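Local coordinates for effector protein HopAB2 (Pseudomonas syringae pv. tomato, PDB 3HGL) that is recognised by the tomato resistance protein Pto, eliciting immunity, and in susceptible plants acts as a virulence factor that suppresses programmed cell death, at residues A5-A9 against E66-L71; L30-M34 against G60-D64. All blocks are in the same frame, centred on the assembly; numbering follows the deposited sequence.

How the interactions relate
In this small all-helical domain, the Pto-interacting part of the effector, two contacts show how a C-terminal helix and the loop before it pack against earlier helices. Helix 5-18 opens the fold, and its first turn packs against the first turns of helix 66-80, so interaction 1 closes a loop over nearly the whole chain. Nested inside it, interaction 2 closes a shorter loop between helix 23-35 and the connection 60-64, which leads into helix 66-80. The two centres lie about 12 Å apart, and the contacts touch: Ala-68 CB is 3.6 Å from Ile-61 CG2, and Leu-71 CG is 3.8 Å from Leu-30 CD2. Helix 66-80 thus packs on helix 5-18 and on helix 23-35.

Interaction 1. Residues A5-A9 against E66-L71; sequences AVAHA and ELAIEL
Two helical segments, 5-9 and 66-71, cross at -55° with their axes 8.4 Å apart at closest approach, a separation that the small Ala-5 and Ala-9 make possible. The CA register pairs Ala-5 with Leu-67 (5.2 Å), Val-6 with Glu-70 (5.7 Å) and Ala-9 with Leu-71 (4.6 Å). The angle and the i, i+4 spacing of Ala-5/Ala-9 and Leu-67/Leu-71 are consistent with ridges-into-grooves packing of the i±4 class (about -50°). Both alanines direct CB toward the partner helix. Ala-9 CB packs 3.6 Å from Glu-70 CB and 3.5 Å from the backbone Leu-71 N. Leu-67, with chi1 t and chi2 p, places CD1 4.3 Å from Ala-9 CB and 3.9 Å from the centroid of the His-8 ring, a CH-pi contact over the ring face. Glu-70 (chi1 m, chi2 m) sets CG 4.1 Å from Ala-5 CB, and its OE1 comes within 3.4 Å of Val-6 CG2. Glu-66 extends with chi1 and chi2 both t; one water accepts from Ala-5 N at 2.8 Å and donates to Glu-66 OE2 at 2.8 Å. Within the helical bundle, Phe-53 meets Leu-67 and Leu-71, while Leu-71 continues onto Ile-12 and Val-13 of helix 5-18 and Leu-30 of helix 23-35.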
ATOM      1  N   ALA A   5      -9.285   1.536 -10.390  1.00 37.58           N
ATOM      2  CA  ALA A   5      -8.132   1.403  -9.511  1.00 36.55           C
ATOM      3  C   ALA A   5      -8.113   2.538  -8.490  1.00 34.95           C
ATOM      4  O   ALA A   5      -7.596   2.381  -7.385  1.00 33.76           O
ATOM      5  CB  ALA A   5      -6.840   1.402 -10.337  1.00 36.26           C
ATOM      6  N   VAL A   6      -8.683   3.681  -8.861  1.00 34.66           N
ATOM      7  CA  VAL A   6      -8.732   4.831  -7.961  1.00 34.62           C
ATOM      8  C   VAL A   6      -9.627   4.510  -6.766  1.00 34.14           C
ATOM      9  O   VAL A   6      -9.233   4.698  -5.609  1.00 32.49           O
ATOM     10  CB  VAL A   6      -9.271   6.091  -8.684  1.00 36.24           C
ATOM     11  CG1 VAL A   6      -9.406   7.248  -7.703  1.00 35.87           C
ATOM     12  CG2 VAL A   6      -8.329   6.480  -9.814  1.00 36.91           C
ATOM     13  N   ALA A   7     -10.829   4.011  -7.045  1.00 33.08           N
ATOM     14  CA  ALA A   7     -11.760   3.662  -5.978  1.00 32.83           C
ATOM     15  C   ALA A   7     -11.146   2.565  -5.110  1.00 30.64           C
ATOM     16  O   ALA A   7     -11.256   2.593  -3.884  1.00 29.93           O
ATOM     17  CB  ALA A   7     -13.093   3.187  -6.572  1.00 34.26           C
ATOM     18  N   HIS A   8     -10.502   1.603  -5.760  1.00 28.44           N
ATOM     19  CA  HIS A   8      -9.857   0.484  -5.071  1.00 28.86           C
ATOM     20  C   HIS A   8      -8.801   1.027  -4.094  1.00 27.79           C
ATOM     21  O   HIS A   8      -8.790   0.672  -2.916  1.00 27.27           O
ATOM     22  CB  HIS A   8      -9.202  -0.439  -6.106  1.00 26.88           C
ATOM     23  CG  HIS A   8      -8.770  -1.769  -5.564  1.00 26.16           C
ATOM     24  ND1 HIS A   8      -8.644  -2.026  -4.215  1.00 29.87           N
ATOM     25  CD2 HIS A   8      -8.398  -2.905  -6.197  1.00 23.19           C
ATOM     26  CE1 HIS A   8      -8.213  -3.263  -4.043  1.00 24.85           C
ATOM     27  NE2 HIS A   8      -8.054  -3.819  -5.231  1.00 28.18           N
ATOM     28  N   ALA A   9      -7.924   1.896  -4.594  1.00 26.99           N
ATOM     29  CA  ALA A   9      -6.872   2.494  -3.774  1.00 27.27           C
ATOM     30  C   ALA A   9      -7.450   3.246  -2.571  1.00 28.04           C
ATOM     31  O   ALA A   9      -6.954   3.114  -1.448  1.00 25.79           O
ATOM     32  CB  ALA A   9      -6.017   3.441  -4.628  1.00 27.47           C
ATOM     33  N   GLU A  66      -0.845  -0.183 -11.698  1.00 33.84           N
ATOM     34  CA  GLU A  66      -1.826   0.897 -11.701  1.00 33.38           C
ATOM     35  C   GLU A  66      -2.411   1.092 -10.304  1.00 31.45           C
ATOM     36  O   GLU A  66      -2.634   2.220  -9.864  1.00 29.37           O
ATOM     37  CB  GLU A  66      -2.955   0.585 -12.687  1.00 37.34           C
ATOM     38  CG  GLU A  66      -3.817   1.787 -13.051  1.00 43.78           C
ATOM     39  CD  GLU A  66      -5.040   1.396 -13.863  1.00 48.00           C
ATOM     40  OE1 GLU A  66      -4.898   0.577 -14.795  1.00 51.69           O
ATOM     41  OE2 GLU A  66      -6.143   1.911 -13.578  1.00 50.34           O
ATOM     42  N   LEU A  67      -2.657  -0.012  -9.606  1.00 29.87           N
ATOM     43  CA  LEU A  67      -3.215   0.062  -8.261  1.00 28.76           C
ATOM     44  C   LEU A  67      -2.205   0.673  -7.291  1.00 26.84           C
ATOM     45  O   LEU A  67      -2.555   1.532  -6.484  1.00 27.26           O
ATOM     46  CB  LEU A  67      -3.630  -1.333  -7.776  1.00 29.78           C
ATOM     47  CG  LEU A  67      -4.230  -1.422  -6.367  1.00 30.01           C
ATOM     48  CD1 LEU A  67      -5.468  -0.527  -6.267  1.00 30.27           C
ATOM     49  CD2 LEU A  67      -4.601  -2.872  -6.061  1.00 32.65           C
ATOM     50  N   ALA A  68      -0.954   0.227  -7.374  1.00 26.46           N
ATOM     51  CA  ALA A  68       0.106   0.741  -6.502  1.00 26.92           C
ATOM     52  C   ALA A  68       0.279   2.248  -6.700  1.00 27.16           C
ATOM     53  O   ALA A  68       0.413   3.003  -5.734  1.00 25.92           O
ATOM     54  CB  ALA A  68       1.421   0.026  -6.797  1.00 27.04           C
ATOM     55  N   ILE A  69       0.287   2.678  -7.959  1.00 26.96           N
ATOM     56  CA  ILE A  69       0.433   4.093  -8.278  1.00 27.28           C
ATOM     57  C   ILE A  69      -0.693   4.906  -7.646  1.00 27.18           C
ATOM     58  O   ILE A  69      -0.444   5.940  -7.032  1.00 25.75           O
ATOM     59  CB  ILE A  69       0.446   4.306  -9.815  1.00 29.60           C
ATOM     60  CG1 ILE A  69       1.735   3.711 -10.399  1.00 28.98           C
ATOM     61  CG2 ILE A  69       0.333   5.803 -10.152  1.00 31.42           C
ATOM     62  CD1 ILE A  69       1.789   3.710 -11.917  1.00 33.48           C
ATOM     63  N   GLU A  70      -1.931   4.439  -7.789  1.00 26.51           N
ATOM     64  CA  GLU A  70      -3.072   5.142  -7.207  1.00 27.05           C
ATOM     65  C   GLU A  70      -3.010   5.091  -5.684  1.00 26.42           C
ATOM     66  O   GLU A  70      -3.368   6.052  -5.001  1.00 26.62           O
ATOM     67  CB  GLU A  70      -4.390   4.525  -7.689  1.00 30.40           C
ATOM     68  CG  GLU A  70      -4.672   4.731  -9.171  1.00 34.68           C
ATOM     69  CD  GLU A  70      -4.626   6.199  -9.582  1.00 36.34           C
ATOM     70  OE1 GLU A  70      -5.085   7.061  -8.803  1.00 35.98           O
ATOM     71  OE2 GLU A  70      -4.141   6.489 -10.693  1.00 39.05           O
ATOM     72  N   LEU A  71      -2.555   3.962  -5.150  1.00 26.91           N
ATOM     73  CA  LEU A  71      -2.439   3.812  -3.701  1.00 25.08           C
ATOM     74  C   LEU A  71      -1.404   4.793  -3.160  1.00 24.50           C
ATOM     75  O   LEU A  71      -1.594   5.385  -2.104  1.00 25.22           O
ATOM     76  CB  LEU A  71      -2.027   2.385  -3.340  1.00 24.31           C
ATOM     77  CG  LEU A  71      -1.863   2.112  -1.837  1.00 23.95           C
ATOM     78  CD1 LEU A  71      -3.135   2.497  -1.089  1.00 22.92           C
ATOM     79  CD2 LEU A  71      -1.551   0.631  -1.623  1.00 23.58           C
TER
HETATM   80  O   HOH W   1      -8.706   0.869 -13.053  1.00 49.74           O

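Interaction 2. Residues L30-M34 against G60-D64; sequences LRNAM and GISRD
A helix-to-loop contact of the helical bundle, this one sets the last turn or so of helix 23-35 against the connection between helices 56-59 and 66-80, which contains an ST turn. Segment 30-34 is helical, with Met-34 N donating to Leu-30 O at 2.9 Å. Opposite it, Gly-60 leaves helix 56-59 with positive phi (79/-151), Ile-61 and Ser-62 are extended (-124/120 and -71/138), and Arg-63 turns back at -69/-16. CA atoms pair Ala-33 with Ile-61 (5.6 Å) and Met-34 with Arg-63 (4.3 Å). Ile-61, chi1 m and chi2 t, is the apolar anchor: its CB lies 4.1 Å from Ala-33 CB, its CD1 4.1 Å from Leu-30 CD1, and its CG2 4.3 Å from CG of Met-34, a selenomethionine. Ala-68 of helix 66-80 and Phe-53 also touch Ile-61, so the loop packs on that helix as well. Met-34 O lies 3.0 Å from Arg-63 CB. The ST turn itself is formed by Ser-62 OG, which accepts from Asp-64 N at 2.9 Å. Ala-33 O and Ile-61 O, two acceptors 3.2 Å apart, cannot bond to each other; a water instead links the segments, donating to Ala-33 O at 2.7 Å and accepting from Ile-61 N at 2.8 Å.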
ATOM      1  N   LEU A  30       5.646   1.230   1.130  1.00 23.92           N
ATOM      2  CA  LEU A  30       5.165   1.139  -0.244  1.00 23.14           C
ATOM      3  C   LEU A  30       6.212   1.735  -1.177  1.00 23.73           C
ATOM      4  O   LEU A  30       6.444   1.218  -2.267  1.00 22.48           O
ATOM      5  CB  LEU A  30       3.825   1.876  -0.411  1.00 22.18           C
ATOM      6  CG  LEU A  30       3.208   1.888  -1.826  1.00 23.52           C
ATOM      7  CD1 LEU A  30       3.030   0.457  -2.327  1.00 24.12           C
ATOM      8  CD2 LEU A  30       1.857   2.639  -1.805  1.00 23.20           C
ATOM      9  N   ARG A  31       6.846   2.823  -0.741  1.00 23.86           N
ATOM     10  CA  ARG A  31       7.884   3.466  -1.543  1.00 24.61           C
ATOM     11  C   ARG A  31       9.041   2.479  -1.741  1.00 23.94           C
ATOM     12  O   ARG A  31       9.558   2.334  -2.850  1.00 24.89           O
ATOM     13  CB  ARG A  31       8.388   4.748  -0.860  1.00 24.50           C
ATOM     14  CG  ARG A  31       9.560   5.410  -1.590  1.00 26.19           C
ATOM     15  CD  ARG A  31       9.972   6.738  -0.948  1.00 28.48           C
ATOM     16  NE  ARG A  31       8.849   7.669  -0.889  1.00 27.41           N
ATOM     17  CZ  ARG A  31       8.178   7.963   0.220  1.00 25.28           C
ATOM     18  NH1 ARG A  31       8.523   7.410   1.378  1.00 27.90           N
ATOM     19  NH2 ARG A  31       7.137   8.782   0.167  1.00 25.48           N
ATOM     20  N   ASN A  32       9.442   1.807  -0.665  1.00 24.54           N
ATOM     21  CA  ASN A  32      10.516   0.807  -0.736  1.00 26.66           C
ATOM     22  C   ASN A  32      10.137  -0.317  -1.695  1.00 26.22           C
ATOM     23  O   ASN A  32      10.930  -0.710  -2.556  1.00 26.90           O
ATOM     24  CB  ASN A  32      10.768   0.183   0.638  1.00 28.30           C
ATOM     25  CG  ASN A  32      11.630   1.048   1.528  1.00 31.47           C
ATOM     26  OD1 ASN A  32      11.899   2.207   1.225  1.00 29.02           O
ATOM     27  ND2 ASN A  32      12.069   0.482   2.644  1.00 34.50           N
ATOM     28  N   ALA A  33       8.924  -0.838  -1.538  1.00 26.09           N
ATOM     29  CA  ALA A  33       8.457  -1.932  -2.385  1.00 25.17           C
ATOM     30  C   ALA A  33       8.477  -1.553  -3.857  1.00 27.31           C
ATOM     31  O   ALA A  33       8.955  -2.320  -4.697  1.00 24.48           O
ATOM     32  CB  ALA A  33       7.048  -2.348  -1.977  1.00 24.67           C
HETATM   33  N   MSE A  34       7.956  -0.367  -4.168  1.00 24.96           N
HETATM   34  CA  MSE A  34       7.917   0.086  -5.550  1.00 27.88           C
HETATM   35  C   MSE A  34       9.294   0.364  -6.141  1.00 28.85           C
HETATM   36  O   MSE A  34       9.437   0.444  -7.359  1.00 30.90           O
HETATM   37  CB  MSE A  34       7.001   1.308  -5.679  1.00 27.12           C
HETATM   38  CG  MSE A  34       5.532   0.922  -5.481  1.00 27.84           C
HETATM   39 SE   MSE A  34       4.274   2.382  -5.411  1.00 35.16          SE
HETATM   40  CE  MSE A  34       4.149   2.730  -7.310  1.00 25.24           C
ATOM     41  N   GLY A  60       6.342  -9.081  -4.927  1.00 30.03           N
ATOM     42  CA  GLY A  60       6.390  -7.759  -4.327  1.00 31.23           C
ATOM     43  C   GLY A  60       5.360  -6.870  -4.999  1.00 30.15           C
ATOM     44  O   GLY A  60       4.349  -7.369  -5.495  1.00 29.56           O
ATOM     45  N   ILE A  61       5.618  -5.563  -5.034  1.00 30.75           N
ATOM     46  CA  ILE A  61       4.698  -4.605  -5.646  1.00 28.94           C
ATOM     47  C   ILE A  61       5.396  -3.775  -6.733  1.00 29.69           C
ATOM     48  O   ILE A  61       6.359  -3.063  -6.466  1.00 28.82           O
ATOM     49  CB  ILE A  61       4.115  -3.664  -4.568  1.00 30.30           C
ATOM     50  CG1 ILE A  61       3.354  -4.486  -3.519  1.00 29.92           C
ATOM     51  CG2 ILE A  61       3.185  -2.642  -5.209  1.00 30.47           C
ATOM     52  CD1 ILE A  61       2.846  -3.659  -2.347  1.00 32.50           C
ATOM     53  N   SER A  62       4.888  -3.865  -7.957  1.00 31.22           N
ATOM     54  CA  SER A  62       5.474  -3.163  -9.096  1.00 33.74           C
ATOM     55  C   SER A  62       5.309  -1.647  -9.110  1.00 33.03           C
ATOM     56  O   SER A  62       4.237  -1.125  -8.819  1.00 31.12           O
ATOM     57  CB  SER A  62       4.899  -3.723 -10.397  1.00 34.98           C
ATOM     58  OG  SER A  62       5.293  -2.922 -11.497  1.00 37.63           O
ATOM     59  N   ARG A  63       6.374  -0.939  -9.473  1.00 33.89           N
ATOM     60  CA  ARG A  63       6.301   0.512  -9.543  1.00 35.67           C
ATOM     61  C   ARG A  63       5.394   0.906 -10.708  1.00 35.09           C
ATOM     62  O   ARG A  63       4.941   2.044 -10.788  1.00 34.77           O
ATOM     63  CB  ARG A  63       7.694   1.130  -9.722  1.00 38.40           C
ATOM     64  CG  ARG A  63       8.362   0.854 -11.052  1.00 42.25           C
ATOM     65  CD  ARG A  63       9.673   1.635 -11.162  1.00 45.46           C
ATOM     66  NE  ARG A  63      10.339   1.399 -12.439  1.00 49.42           N
ATOM     67  CZ  ARG A  63      11.521   1.905 -12.777  1.00 49.95           C
ATOM     68  NH1 ARG A  63      12.182   2.686 -11.932  1.00 51.96           N
ATOM     69  NH2 ARG A  63      12.045   1.623 -13.960  1.00 51.86           N
ATOM     70  N   ASP A  64       5.128  -0.040 -11.607  1.00 36.00           N
ATOM     71  CA  ASP A  64       4.259   0.229 -12.750  1.00 37.48           C
ATOM     72  C   ASP A  64       2.816  -0.215 -12.499  1.00 37.07           C
ATOM     73  O   ASP A  64       1.943   0.002 -13.336  1.00 37.46           O
ATOM     74  CB  ASP A  64       4.784  -0.464 -14.011  1.00 38.77           C
ATOM     75  CG  ASP A  64       6.161   0.024 -14.421  1.00 41.06           C
ATOM     76  OD1 ASP A  64       6.419   1.244 -14.341  1.00 41.61           O
ATOM     77  OD2 ASP A  64       6.989  -0.814 -14.836  1.00 43.91           O
TER
HETATM   78  O   HOH W   2       8.269  -4.930  -4.462  1.00 30.15           O